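Local coordinates for pathogenicity island protein (Staphylococcus aureus subsp. aureus, PDB 3HL6), which is of unknown function but is encoded, as ORF9, on pathogenicity island 3 of Staphylococcus aureus, at residues 102-107 / 157-162. Sequence-based numbering, arbitrary orientation.
Sequences DMMASQ and EMLYQL
Residues 102-107 and 157-162 pack as an antiparallel pair of helical turns, with Met-104 lying against Leu-159 and Leu-162. The two segment axes come within 9.6 Å of each other and their N-to-C directions differ by 163°; the CA atoms of Met-104 and Leu-162 are 6.1 Å apart. The contact is an apolar helix-helix interface near the centre of the chain, joining helix 100-109, which follows the two-stranded hairpin 90-98, to helix 152-163.

Leu-162 packs against Met-103 and Met-104. Its CB faces CB of Met-104, while its CD1 methyl lies against the base of the same side chain, 3.8 Å from CA of Met-104. The same leucine meets Met-103 through both methyls, CD1 and CD2, which touch CG, and the two side chains cross at about a right angle. Tyr-90 of the hairpin packs against both Met-103 and Leu-162.

Met-104 carries CG anti to the backbone N (chi1 178°), and its chain then runs out fully extended across Leu-159, with CG 3.8 Å from CD2 of the leucine. Its terminal CE arrives 3.9 Å from the carbonyl O of Leu-159. Beyond this helix pair, Met-104 also touches Leu-173 and Leu-159 touches Leu-177, both on helix 171-184, which extends the apolar packing to a third helix.

Gln-107, itself partly exposed, contributes the aliphatic part of its side chain, and Met-158 meets it at the edge of the contact. Its CG lies 3.9 Å from SD of Met-158, and these two side chains also cross nearly perpendicularly. CD2 of Leu-159 rests against Met-104 and Gln-107, 3.6 Å from the carbonyl O of Met-104 and 3.7 Å from CB of Gln-107.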
loop_
_atom_site.group_PDB
_atom_site.type_symbol
_atom_site.label_atom_id
_atom_site.label_comp_id
_atom_site.label_asym_id
_atom_site.label_seq_id
_atom_site.Cartn_x
_atom_site.Cartn_y
_atom_site.Cartn_z
ATOM N N ASP B 102 1.618 -10.609 16.224
ATOM C CA ASP B 102 2.469 -10.409 17.397
ATOM C C ASP B 102 2.871 -8.952 17.580
ATOM O O ASP B 102 3.003 -8.468 18.714
ATOM C CB ASP B 102 3.739 -11.236 17.298
ATOM C CG ASP B 102 3.466 -12.711 17.369
ATOM O OD1 ASP B 102 2.405 -13.065 17.914
ATOM O OD2 ASP B 102 4.311 -13.490 16.877
ATOM N N MET B 103 3.051 -8.249 16.470
ATOM C CA MET B 103 3.287 -6.833 16.571
ATOM C C MET B 103 2.155 -6.155 17.310
ATOM O O MET B 103 2.399 -5.288 18.173
ATOM C CB MET B 103 3.480 -6.198 15.218
ATOM C CG MET B 103 3.870 -4.741 15.352
ATOM S SD MET B 103 5.508 -4.499 16.053
ATOM C CE MET B 103 5.607 -2.712 16.156
ATOM N N MET B 104 0.920 -6.545 16.995
ATOM C CA MET B 104 -0.226 -5.892 17.617
ATOM C C MET B 104 -0.370 -6.361 19.062
ATOM O O MET B 104 -0.611 -5.563 19.957
ATOM C CB MET B 104 -1.493 -6.119 16.789
ATOM C CG MET B 104 -2.734 -5.524 17.370
ATOM S SD MET B 104 -4.281 -5.826 16.480
ATOM C CE MET B 104 -5.336 -4.830 17.502
ATOM N N ALA B 105 -0.186 -7.662 19.289
ATOM C CA ALA B 105 -0.232 -8.248 20.631
ATOM C C ALA B 105 0.789 -7.605 21.564
ATOM O O ALA B 105 0.511 -7.328 22.742
ATOM C CB ALA B 105 0.005 -9.753 20.552
ATOM N N SER B 106 1.978 -7.376 21.025
ATOM C CA SER B 106 3.015 -6.611 21.717
ATOM C C SER B 106 2.524 -5.262 22.150
ATOM O O SER B 106 2.530 -4.960 23.331
ATOM C CB SER B 106 4.204 -6.419 20.801
ATOM O OG SER B 106 5.365 -6.358 21.581
ATOM N N GLN B 107 2.069 -4.453 21.194
ATOM C CA GLN B 107 1.612 -3.106 21.515
ATOM C C GLN B 107 0.464 -3.082 22.500
ATOM O O GLN B 107 0.307 -2.129 23.249
ATOM C CB GLN B 107 1.188 -2.360 20.259
ATOM C CG GLN B 107 2.316 -2.103 19.323
ATOM C CD GLN B 107 3.420 -1.306 19.965
ATOM O OE1 GLN B 107 3.173 -0.372 20.736
ATOM N NE2 GLN B 107 4.656 -1.665 19.654
ATOM N N GLU B 157 -4.410 4.376 18.177
ATOM C CA GLU B 157 -4.502 4.680 16.747
ATOM C C GLU B 157 -3.628 3.710 16.015
ATOM O O GLU B 157 -3.993 3.138 14.982
ATOM C CB GLU B 157 -4.111 6.126 16.448
ATOM C CG GLU B 157 -5.177 7.119 16.863
ATOM C CD GLU B 157 -4.779 8.564 16.608
ATOM O OE1 GLU B 157 -3.575 8.833 16.423
ATOM O OE2 GLU B 157 -5.686 9.436 16.584
ATOM N N MET B 158 -2.479 3.480 16.600
ATOM C CA MET B 158 -1.523 2.572 16.021
ATOM C C MET B 158 -1.965 1.090 16.089
ATOM O O MET B 158 -1.802 0.352 15.136
ATOM C CB MET B 158 -0.168 2.812 16.674
ATOM C CG MET B 158 0.925 2.213 15.905
ATOM S SD MET B 158 1.656 0.984 16.956
ATOM C CE MET B 158 3.410 1.477 16.813
ATOM N N LEU B 159 -2.550 0.675 17.206
ATOM C CA LEU B 159 -3.302 -0.594 17.265
ATOM C C LEU B 159 -4.324 -0.681 16.147
ATOM O O LEU B 159 -4.394 -1.665 15.436
ATOM C CB LEU B 159 -3.981 -0.773 18.635
ATOM C CG LEU B 159 -3.030 -1.092 19.799
ATOM C CD1 LEU B 159 -3.735 -0.976 21.127
ATOM C CD2 LEU B 159 -2.438 -2.474 19.613
ATOM N N TYR B 160 -5.099 0.369 15.953
ATOM C CA TYR B 160 -6.025 0.333 14.834
ATOM C C TYR B 160 -5.343 0.087 13.502
ATOM O O TYR B 160 -5.876 -0.618 12.677
ATOM C CB TYR B 160 -6.886 1.584 14.779
ATOM C CG TYR B 160 -8.089 1.446 15.645
ATOM C CD1 TYR B 160 -9.338 1.160 15.100
ATOM C CD2 TYR B 160 -7.977 1.554 17.008
ATOM C CE1 TYR B 160 -10.447 1.022 15.894
ATOM C CE2 TYR B 160 -9.068 1.428 17.816
ATOM C CZ TYR B 160 -10.310 1.151 17.260
ATOM O OH TYR B 160 -11.408 1.026 18.099
ATOM N N GLN B 161 -4.176 0.675 13.278
ATOM C CA GLN B 161 -3.505 0.576 11.984
ATOM C C GLN B 161 -2.999 -0.839 11.716
ATOM O O GLN B 161 -3.185 -1.377 10.627
ATOM C CB GLN B 161 -2.354 1.587 11.892
ATOM C CG GLN B 161 -2.838 3.035 11.808
ATOM C CD GLN B 161 -1.711 4.069 11.987
ATOM O OE1 GLN B 161 -0.723 3.830 12.675
ATOM N NE2 GLN B 161 -1.858 5.194 11.357
ATOM N N LEU B 162 -2.344 -1.426 12.712
ATOM C CA LEU B 162 -2.031 -2.844 12.686
ATOM C C LEU B 162 -3.268 -3.691 12.363
ATOM O O LEU B 162 -3.208 -4.573 11.498
ATOM C CB LEU B 162 -1.422 -3.263 14.023
ATOM C CG LEU B 162 -0.104 -2.545 14.263
ATOM C CD1 LEU B 162 0.461 -2.767 15.653
ATOM C CD2 LEU B 162 0.878 -3.029 13.194
#